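Local coordinates for mandelate racemase/muconate lactonizing protein (Paenibacillus sp., PDB 3V5C), which probably dehydrates galacturonate, as a magnesium-binding lyase of the enolase superfamily, at residues I188-R192 against A223-L229; T217-A222 against D245-L250; C130-Y136 against Q164-K170. The protein carries 1 engineered substitution. All coordinates share one frame; numbering follows the deposited sequence.

Contact 1: I188-R192 against A223-L229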
loop_
_atom_site.group_PDB
_atom_site.type_symbol
_atom_site.label_atom_id
_atom_site.label_comp_id
_atom_site.label_asym_id
_atom_site.label_seq_id
_atom_site.Cartn_x
_atom_site.Cartn_y
_atom_site.Cartn_z
ATOM N N ILE A 188 -9.444 14.956 17.524
ATOM C CA ILE A 188 -8.297 15.283 18.377
ATOM C C ILE A 188 -8.228 14.335 19.581
ATOM O O ILE A 188 -7.164 13.795 19.889
ATOM C CB ILE A 188 -8.369 16.734 18.866
ATOM C CG1 ILE A 188 -8.124 17.675 17.681
ATOM C CG2 ILE A 188 -7.313 16.981 19.960
ATOM C CD1 ILE A 188 -8.617 19.101 17.879
ATOM N N ALA A 189 -9.373 14.152 20.240
ATOM C CA ALA A 189 -9.466 13.282 21.405
ATOM C C ALA A 189 -9.068 11.858 21.046
ATOM O O ALA A 189 -8.394 11.182 21.818
ATOM C CB ALA A 189 -10.882 13.291 21.954
ATOM N N ILE A 190 -9.522 11.391 19.888
ATOM C CA ILE A 190 -9.177 10.042 19.446
ATOM C C ILE A 190 -7.677 9.902 19.186
ATOM O O ILE A 190 -7.047 8.920 19.587
ATOM C CB ILE A 190 -10.000 9.641 18.203
ATOM C CG1 ILE A 190 -11.461 9.412 18.605
ATOM C CG2 ILE A 190 -9.407 8.396 17.535
ATOM C CD1 ILE A 190 -12.424 9.225 17.453
ATOM N N VAL A 191 -7.100 10.865 18.488
ATOM C CA VAL A 191 -5.679 10.811 18.240
ATOM C C VAL A 191 -4.885 10.788 19.540
ATOM O O VAL A 191 -3.984 9.983 19.697
ATOM C CB VAL A 191 -5.224 11.939 17.334
ATOM C CG1 VAL A 191 -3.702 11.881 17.188
ATOM C CG2 VAL A 191 -5.907 11.802 15.966
ATOM N N ARG A 192 -5.242 11.655 20.480
ATOM C CA ARG A 192 -4.597 11.637 21.788
ATOM C C ARG A 192 -4.707 10.258 22.429
ATOM O O ARG A 192 -3.729 9.719 22.944
ATOM C CB ARG A 192 -5.258 12.647 22.730
ATOM C CG ARG A 192 -5.068 14.091 22.378
ATOM C CD ARG A 192 -5.530 14.979 23.538
ATOM N NE ARG A 192 -5.179 16.376 23.317
ATOM C CZ ARG A 192 -3.938 16.844 23.391
ATOM N NH1 ARG A 192 -2.940 16.022 23.688
ATOM N NH2 ARG A 192 -3.692 18.128 23.176
ATOM N N ALA A 223 -3.629 21.655 18.470
ATOM C CA ALA A 223 -4.212 20.936 19.601
ATOM C C ALA A 223 -3.348 19.730 19.952
ATOM O O ALA A 223 -3.203 19.387 21.126
ATOM C CB ALA A 223 -5.641 20.517 19.291
ATOM N N LEU A 224 -2.745 19.117 18.941
ATOM C CA LEU A 224 -1.913 17.933 19.129
ATOM C C LEU A 224 -0.417 18.235 19.271
ATOM O O LEU A 224 0.405 17.357 19.057
ATOM C CB LEU A 224 -2.158 16.909 18.017
ATOM C CG LEU A 224 -3.590 16.359 17.931
ATOM C CD1 LEU A 224 -3.830 15.659 16.610
ATOM C CD2 LEU A 224 -3.894 15.402 19.093
ATOM N N SER A 225 -0.085 19.468 19.653
ATOM C CA SER A 225 1.309 19.882 19.851
ATOM C C SER A 225 2.061 18.945 20.786
ATOM O O SER A 225 3.222 18.603 20.541
ATOM C CB SER A 225 1.365 21.291 20.438
ATOM O OG SER A 225 0.958 22.254 19.484
ATOM N N ASP A 226 1.392 18.546 21.864
ATOM C CA ASP A 226 2.019 17.717 22.891
ATOM C C ASP A 226 2.057 16.251 22.483
ATOM O O ASP A 226 2.546 15.402 23.222
ATOM C CB ASP A 226 1.309 17.875 24.241
ATOM C CG ASP A 226 -0.211 17.854 24.122
ATOM O OD1 ASP A 226 -0.746 17.596 23.018
ATOM O OD2 ASP A 226 -0.881 18.095 25.153
ATOM N N VAL A 227 1.533 15.962 21.301
ATOM C CA VAL A 227 1.512 14.607 20.790
ATOM C C VAL A 227 2.498 14.511 19.645
ATOM O O VAL A 227 2.529 15.374 18.774
ATOM C CB VAL A 227 0.119 14.243 20.250
ATOM C CG1 VAL A 227 0.169 12.927 19.517
ATOM C CG2 VAL A 227 -0.908 14.218 21.372
ATOM N N ASN A 228 3.313 13.469 19.636
ATOM C CA ASN A 228 4.259 13.317 18.541
ATOM C C ASN A 228 3.547 12.657 17.373
ATOM O O ASN A 228 3.100 11.517 17.474
ATOM C CB ASN A 228 5.498 12.534 18.978
ATOM C CG ASN A 228 6.274 13.239 20.081
ATOM O OD1 ASN A 228 6.552 12.656 21.131
ATOM N ND2 ASN A 228 6.620 14.504 19.850
ATOM N N LEU A 229 3.394 13.413 16.292
ATOM C CA LEU A 229 2.732 12.945 15.082
ATOM C C LEU A 229 3.808 12.763 14.033
ATOM O O LEU A 229 4.594 13.679 13.777
ATOM C CB LEU A 229 1.740 13.991 14.579
ATOM C CG LEU A 229 0.500 14.260 15.428
ATOM C CD1 LEU A 229 -0.274 15.393 14.797
ATOM C CD2 LEU A 229 -0.350 12.998 15.499
#

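Contact 2: T217-A222 against D245-L250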
loop_
_atom_site.group_PDB
_atom_site.type_symbol
_atom_site.label_atom_id
_atom_site.label_comp_id
_atom_site.label_asym_id
_atom_site.label_seq_id
_atom_site.Cartn_x
_atom_site.Cartn_y
_atom_site.Cartn_z
ATOM N N THR A 217 -6.768 22.221 9.637
ATOM C CA THR A 217 -5.540 21.458 9.787
ATOM C C THR A 217 -4.666 22.060 10.863
ATOM O O THR A 217 -4.169 21.343 11.726
ATOM C CB THR A 217 -4.784 21.389 8.455
ATOM O OG1 THR A 217 -5.625 20.723 7.502
ATOM C CG2 THR A 217 -3.483 20.610 8.631
ATOM N N LYS A 218 -4.501 23.379 10.827
ATOM C CA LYS A 218 -3.689 24.050 11.828
ATOM C C LYS A 218 -4.312 23.925 13.218
ATOM O O LYS A 218 -3.585 23.819 14.213
ATOM C CB LYS A 218 -3.510 25.527 11.458
ATOM C CG LYS A 218 -2.612 25.716 10.241
ATOM C CD LYS A 218 -2.550 27.201 9.877
ATOM C CE LYS A 218 -1.544 27.424 8.762
ATOM N NZ LYS A 218 -1.519 28.866 8.353
ATOM N N GLU A 219 -5.640 23.940 13.286
ATOM C CA GLU A 219 -6.304 23.821 14.585
ATOM C C GLU A 219 -6.023 22.456 15.188
ATOM O O GLU A 219 -5.717 22.344 16.381
ATOM C CB GLU A 219 -7.803 24.033 14.474
ATOM C CG GLU A 219 -8.556 23.720 15.737
ATOM C CD GLU A 219 -9.930 24.354 15.765
ATOM O OE1 GLU A 219 -10.146 25.368 15.055
ATOM O OE2 GLU A 219 -10.795 23.831 16.502
ATOM N N VAL A 220 -6.121 21.419 14.363
ATOM C CA VAL A 220 -5.867 20.066 14.832
ATOM C C VAL A 220 -4.396 19.847 15.211
ATOM O O VAL A 220 -4.091 19.279 16.270
ATOM C CB VAL A 220 -6.295 19.074 13.773
ATOM C CG1 VAL A 220 -5.802 17.685 14.115
ATOM C CG2 VAL A 220 -7.814 19.114 13.608
ATOM N N LEU A 221 -3.482 20.304 14.360
ATOM C CA LEU A 221 -2.056 20.158 14.627
ATOM C C LEU A 221 -1.643 20.903 15.895
ATOM O O LEU A 221 -0.838 20.385 16.676
ATOM C CB LEU A 221 -1.219 20.638 13.442
ATOM C CG LEU A 221 -1.332 19.772 12.191
ATOM C CD1 LEU A 221 -0.565 20.382 11.039
ATOM C CD2 LEU A 221 -0.805 18.384 12.496
ATOM N N ALA A 222 -2.191 22.099 16.100
ATOM C CA ALA A 222 -1.866 22.861 17.300
ATOM C C ALA A 222 -2.383 22.122 18.528
ATOM O O ALA A 222 -1.654 21.961 19.507
ATOM C CB ALA A 222 -2.429 24.279 17.222
ATOM N N ASP A 245 2.486 27.185 2.893
ATOM C CA ASP A 245 2.018 27.878 4.097
ATOM C C ASP A 245 2.115 26.957 5.317
ATOM O O ASP A 245 2.739 27.315 6.314
ATOM C CB ASP A 245 0.589 28.415 3.867
ATOM C CG ASP A 245 -0.008 29.113 5.096
ATOM O OD1 ASP A 245 0.207 28.636 6.223
ATOM O OD2 ASP A 245 -0.735 30.129 4.933
ATOM N N LEU A 246 1.543 25.759 5.218
ATOM C CA LEU A 246 1.563 24.808 6.325
ATOM C C LEU A 246 2.988 24.489 6.772
ATOM O O LEU A 246 3.284 24.461 7.962
ATOM C CB LEU A 246 0.850 23.517 5.924
ATOM C CG LEU A 246 0.669 22.486 7.041
ATOM C CD1 LEU A 246 -0.031 23.140 8.211
ATOM C CD2 LEU A 246 -0.154 21.331 6.529
ATOM N N LYS A 247 3.870 24.244 5.810
ATOM C CA LYS A 247 5.259 23.947 6.133
ATOM C C LYS A 247 5.940 25.074 6.900
ATOM O O LYS A 247 6.673 24.828 7.856
ATOM C CB LYS A 247 6.029 23.636 4.856
ATOM C CG LYS A 247 5.748 22.261 4.319
ATOM C CD LYS A 247 6.342 21.231 5.230
ATOM C CE LYS A 247 6.731 19.990 4.458
ATOM N NZ LYS A 247 8.080 19.523 4.884
ATOM N N GLU A 248 5.697 26.307 6.474
ATOM C CA GLU A 248 6.285 27.469 7.142
ATOM C C GLU A 248 5.733 27.591 8.555
ATOM O O GLU A 248 6.465 27.874 9.498
ATOM C CB GLU A 248 6.011 28.730 6.326
ATOM C CG GLU A 248 6.352 30.035 7.007
ATOM C CD GLU A 248 6.255 31.206 6.043
ATOM O OE1 GLU A 248 6.466 30.991 4.828
ATOM O OE2 GLU A 248 5.960 32.334 6.492
ATOM N N TRP A 249 4.431 27.363 8.694
ATOM C CA TRP A 249 3.754 27.403 9.979
ATOM C C TRP A 249 4.325 26.330 10.920
ATOM O O TRP A 249 4.637 26.614 12.070
ATOM C CB TRP A 249 2.258 27.187 9.742
ATOM C CG TRP A 249 1.369 27.263 10.957
ATOM C CD1 TRP A 249 0.767 28.375 11.471
ATOM C CD2 TRP A 249 0.927 26.163 11.753
ATOM N NE1 TRP A 249 0.002 28.038 12.569
ATOM C CE2 TRP A 249 0.083 26.683 12.760
ATOM C CE3 TRP A 249 1.168 24.783 11.719
ATOM C CZ2 TRP A 249 -0.524 25.875 13.712
ATOM C CZ3 TRP A 249 0.571 23.981 12.681
ATOM C CH2 TRP A 249 -0.265 24.531 13.663
ATOM N N LEU A 250 4.461 25.101 10.430
ATOM C CA LEU A 250 5.054 24.033 11.221
ATOM C C LEU A 250 6.481 24.391 11.640
ATOM O O LEU A 250 6.906 24.076 12.751
ATOM C CB LEU A 250 5.074 22.728 10.424
ATOM C CG LEU A 250 3.726 22.021 10.263
ATOM C CD1 LEU A 250 3.873 20.888 9.264
ATOM C CD2 LEU A 250 3.244 21.495 11.602
#

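Contact 3: C130-Y136 against Q164-K170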
loop_
_atom_site.group_PDB
_atom_site.type_symbol
_atom_site.label_atom_id
_atom_site.label_comp_id
_atom_site.label_asym_id
_atom_site.label_seq_id
_atom_site.Cartn_x
_atom_site.Cartn_y
_atom_site.Cartn_z
ATOM N N CYS A 130 5.977 -1.620 9.212
ATOM C CA CYS A 130 4.601 -1.500 8.761
ATOM C C CYS A 130 3.803 -0.691 9.762
ATOM O O CYS A 130 4.261 -0.434 10.879
ATOM C CB CYS A 130 3.944 -2.868 8.604
ATOM S SG CYS A 130 3.878 -3.906 10.110
ATOM N N TYR A 131 2.606 -0.295 9.352
ATOM C CA TYR A 131 1.691 0.381 10.255
ATOM C C TYR A 131 0.285 -0.117 10.051
ATOM O O TYR A 131 -0.075 -0.629 8.996
ATOM C CB TYR A 131 1.740 1.922 10.109
ATOM C CG TYR A 131 1.179 2.506 8.814
ATOM C CD1 TYR A 131 -0.194 2.617 8.609
ATOM C CD2 TYR A 131 2.026 2.982 7.825
ATOM C CE1 TYR A 131 -0.704 3.170 7.453
ATOM C CE2 TYR A 131 1.527 3.551 6.660
ATOM C CZ TYR A 131 0.160 3.630 6.472
ATOM O OH TYR A 131 -0.361 4.180 5.330
ATOM N N ASP A 132 -0.501 -0.001 11.114
ATOM C CA ASP A 132 -1.856 -0.494 11.134
ATOM C C ASP A 132 -2.760 0.579 10.555
ATOM O O ASP A 132 -2.937 1.633 11.166
ATOM C CB ASP A 132 -2.229 -0.780 12.591
ATOM C CG ASP A 132 -3.617 -1.345 12.745
ATOM O OD1 ASP A 132 -4.376 -1.390 11.760
ATOM O OD2 ASP A 132 -3.967 -1.726 13.886
ATOM N N THR A 133 -3.342 0.311 9.383
ATOM C CA THR A 133 -4.152 1.315 8.689
ATOM C C THR A 133 -5.666 1.224 8.966
ATOM O O THR A 133 -6.453 1.954 8.360
ATOM C CB THR A 133 -3.892 1.212 7.158
ATOM O OG1 THR A 133 -4.273 2.434 6.511
ATOM C CG2 THR A 133 -4.669 0.045 6.562
ATOM N N SER A 134 -6.063 0.376 9.922
ATOM C CA SER A 134 -7.466 -0.035 10.055
ATOM C C SER A 134 -8.313 0.820 11.001
ATOM O O SER A 134 -9.440 0.439 11.313
ATOM C CB SER A 134 -7.548 -1.504 10.520
ATOM O OG SER A 134 -7.065 -1.654 11.851
ATOM N N LEU A 135 -7.779 1.941 11.463
ATOM C CA LEU A 135 -8.486 2.758 12.458
ATOM C C LEU A 135 -9.430 3.784 11.799
ATOM O O LEU A 135 -9.133 4.970 11.747
ATOM C CB LEU A 135 -7.475 3.406 13.407
ATOM C CG LEU A 135 -6.605 2.419 14.191
ATOM C CD1 LEU A 135 -5.529 3.140 15.028
ATOM C CD2 LEU A 135 -7.472 1.550 15.077
ATOM N N TYR A 136 -10.547 3.282 11.270
ATOM C CA TYR A 136 -11.576 4.067 10.601
ATOM C C TYR A 136 -12.509 4.765 11.609
ATOM O O TYR A 136 -12.215 4.772 12.805
ATOM C CB TYR A 136 -12.335 3.187 9.581
ATOM C CG TYR A 136 -11.547 3.067 8.283
ATOM C CD1 TYR A 136 -10.279 2.488 8.275
ATOM C CD2 TYR A 136 -12.042 3.585 7.092
ATOM C CE1 TYR A 136 -9.525 2.423 7.110
ATOM C CE2 TYR A 136 -11.291 3.519 5.920
ATOM C CZ TYR A 136 -10.045 2.935 5.944
ATOM O OH TYR A 136 -9.307 2.893 4.779
ATOM N N GLN A 164 1.400 -4.988 15.844
ATOM C CA GLN A 164 1.456 -3.623 15.302
ATOM C C GLN A 164 1.984 -2.655 16.365
ATOM O O GLN A 164 1.616 -2.776 17.539
ATOM C CB GLN A 164 0.080 -3.152 14.821
ATOM C CG GLN A 164 -0.512 -3.966 13.661
ATOM C CD GLN A 164 0.290 -3.863 12.370
ATOM O OE1 GLN A 164 0.943 -2.849 12.101
ATOM N NE2 GLN A 164 0.245 -4.923 11.566
ATOM N N ARG A 165 2.844 -1.718 15.964
ATOM C CA ARG A 165 3.377 -0.710 16.882
ATOM C C ARG A 165 3.114 0.722 16.406
ATOM O O ARG A 165 3.248 1.685 17.171
ATOM C CB ARG A 165 4.885 -0.923 17.089
ATOM C CG ARG A 165 5.228 -2.256 17.769
ATOM C CD ARG A 165 4.726 -2.285 19.218
ATOM N NE ARG A 165 5.035 -3.543 19.910
ATOM C CZ ARG A 165 4.207 -4.586 19.976
ATOM N NH1 ARG A 165 3.015 -4.549 19.377
ATOM N NH2 ARG A 165 4.571 -5.682 20.645
ATOM N N HIS A 166 2.762 0.846 15.130
ATOM C CA HIS A 166 2.546 2.143 14.491
ATOM C C HIS A 166 1.163 2.171 13.904
ATOM O O HIS A 166 0.685 1.149 13.393
ATOM C CB HIS A 166 3.590 2.322 13.393
ATOM C CG HIS A 166 4.966 1.973 13.851
ATOM N ND1 HIS A 166 5.592 2.646 14.877
ATOM C CD2 HIS A 166 5.824 1.001 13.458
ATOM C CE1 HIS A 166 6.781 2.115 15.090
ATOM N NE2 HIS A 166 6.953 1.123 14.235
ATOM N N PHE A 167 0.531 3.344 13.941
ATOM C CA PHE A 167 -0.898 3.416 13.658
ATOM C C PHE A 167 -1.274 4.629 12.830
ATOM O O PHE A 167 -0.834 5.733 13.120
ATOM C CB PHE A 167 -1.686 3.430 14.975
ATOM C CG PHE A 167 -1.441 2.219 15.833
ATOM C CD1 PHE A 167 -0.410 2.213 16.768
ATOM C CD2 PHE A 167 -2.224 1.079 15.681
ATOM C CE1 PHE A 167 -0.164 1.064 17.566
ATOM C CE2 PHE A 167 -1.989 -0.065 16.467
ATOM C CZ PHE A 167 -0.958 -0.067 17.404
ATOM N N LYS A 168 -2.118 4.411 11.824
ATOM C CA LYS A 168 -2.662 5.520 11.051
ATOM C C LYS A 168 -4.121 5.675 11.406
ATOM O O LYS A 168 -4.922 4.757 11.251
ATOM C CB LYS A 168 -2.500 5.326 9.540
ATOM C CG LYS A 168 -2.895 6.597 8.773
ATOM C CD LYS A 168 -2.381 6.584 7.336
ATOM C CE LYS A 168 -3.273 5.729 6.433
ATOM N NZ LYS A 168 -2.736 5.767 5.000
ATOM N N ILE A 169 -4.452 6.866 11.876
ATOM C CA ILE A 169 -5.764 7.155 12.403
ATOM C C ILE A 169 -6.542 8.010 11.415
ATOM O O ILE A 169 -6.062 9.047 10.983
ATOM C CB ILE A 169 -5.627 7.919 13.728
ATOM C CG1 ILE A 169 -4.787 7.101 14.716
ATOM C CG2 ILE A 169 -7.024 8.227 14.286
ATOM C CD1 ILE A 169 -4.155 7.937 15.816
ATOM N N LYS A 170 -7.723 7.550 11.013
ATOM C CA LYS A 170 -8.572 8.371 10.174
ATOM C C LYS A 170 -9.084 9.556 10.975
ATOM O O LYS A 170 -9.537 9.391 12.113
ATOM C CB LYS A 170 -9.733 7.561 9.601
ATOM C CG LYS A 170 -9.307 6.473 8.611
ATOM C CD LYS A 170 -8.892 7.116 7.293
ATOM C CE LYS A 170 -8.541 6.076 6.246
ATOM N NZ LYS A 170 -7.105 5.747 6.318
HETATM O O HOH W 1 3.058 -1.499 13.188
HETATM O O HOH W 2 -6.665 3.215 5.187
HETATM O O HOH W 3 -6.036 4.726 8.570
HETATM O O HOH W 4 -10.154 7.047 13.592
#

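Contact 1: I188-R192 against A223-L229
The guanidinium of Arg192 meets the carboxylate of Asp226 at its edge, the two planes standing almost perpendicular (88°), while Val227 CG2 approaches the guanidinium obliquely. Here one outer helix of the TIM-type barrel, 180-198, packs on the end of the next, 214-223, and on the type I beta turn from Leu224 to Val227 that leads toward strand 231-233. NH1 and NH2 of Arg192 grip a single oxygen, OD1 of Asp226, at 2.8 and 3.0 Å. The NH2 bond uses the syn lone pair of OD1, whereas NH1 comes from above the carboxylate plane. Arginine suits this partly exposed edge of the contact: its chain, extended from CG to NE, carries the charge past Leu224 to the turn, and its CG lies 3.7 Å from Leu224 CD2. It is modelled in two conformers, however, so the bridge described belongs to one of them. Beneath it the contact is apolar. Alanine leaves room at the helix end for Ile188, whose CD1 reaches Ala223 CB at 3.6 Å. With Val191 CG1 anti to its own backbone N (chi1 176°), that methyl touches both Leu224 CD1, at 3.8 Å, and Leu229 CD2, at 3.9 Å.

Contact 2: T217-A222 against D245-L250
Two neighbouring helices of the barrel's outer layer, 214-223 and 240-253, lie side by side here, their short segments running in nearly the same direction (26° apart) with axes 11.7 Å from each other. Lys218 and Trp249 fill much of that separation. The lysine, extended beyond CG, runs across one face of the indole: its CD sits 3.8 Å from the centroid of the Trp249 five-membered ring and only 8° off the normal, a CH-pi contact. Lysine suits the place because its methylenes cover the ring while its ammonium travels on to the second helix, where NZ forms a salt bridge with Asp245 OD1 at 2.8 Å, on the syn side of the carboxylate. Trp249 holds CG anti to the backbone N (chi1 -177°), which sends the ring across to the first helix; there CH2 comes within 3.4 Å of Lys218 O, and the backbone N of Ala222 lies at the ring edge. The small side chain of Ala222 lets the large ring come close to this helix. Were Trp249 replaced by an alanine, a gap would probably open between the helices, and the Lys218 methylenes would lose the flat surface they rest on. Deeper in, leucines mesh: Leu221 CD1 meets Leu246 CD1 and Leu250 CD2, both at 4.0 Å, and Leu221 and Leu246 also touch Leu232 of strand 231-233. Polar, amphipathic cover outside and branched aliphatic packing against the strands is the layering expected of consecutive helices in a (beta/alpha) barrel.

Contact 3: C130-Y136 against Q164-K170
Parallel strands 126-135 and 167-170, joined through helix 145-161 as a beta-alpha-beta unit, pair here in the wall of the barrel. Asp132 stands at the centre: its N donates to His166 O at 2.8 Å and its O accepts from Lys168 N at 3.0 Å, both nearly straight. Further on, Lys170 N reaches Leu135 O, where the first strand bends through an inverse gamma turn. Asp132 also suits the bend, its OD1 taking Ser134 N in an Asx turn and Ser134 OG as well. On the same side of the sheet, Leu135 CD1 packs at 3.9 Å on Phe167 CB and touches Ile169, beneath helix 180-198. Lys168 and Lys170 both lean toward strand 126-135, on Tyr131 and Tyr136 respectively, and their Lys-X-Lys spacing recalls the motif of the mandelate racemase subgroup, in which lysines so placed serve the active site. A bend at chi3 (80°) turns Lys168 back, so that NZ donates to Tyr131 OH at 2.9 Å; Glu233 and Glu336 supply its salt bridges. Tyrosine offers both that hydroxyl and a ring for the lysine CB to rest against obliquely. Lys170 lies alongside Tyr136, with CE over one ring face, 3.9 Å from the centroid. Its NZ, salt-bridged to Asp207, donates to two waters: one links it to Tyr136 OH and to Thr133 OG1, itself hydrogen-bonded to Glu336, the other to Thr133 O and Lys168 O.

In the fold
The three contacts belong to one sector of the barrel, strand wall and outer helices together. Contact 3 is strand on strand, and helix 180-198, which follows strand 167-170, carries it outward into contact 1: Ile190 CG2 lies 4.0 Å from Ile169 CG2, with the centres about 15 Å apart. Contact 1 continues into contact 2 through helix 214-223, Leu229 CD1 meeting Leu221 CD2 at 3.8 Å. Contacts 2 and 3 do not touch, their nearest atoms being about 9 Å apart. The bound magnesium ion, with Glu238 and Asp261 in its site, lies about 11 Å from the Lys168 side chain and about 12 Å from that of Thr217. Contact 3, with its inward lysines, thus faces the probable active site, while contacts 1 and 2 build the outer helical layer.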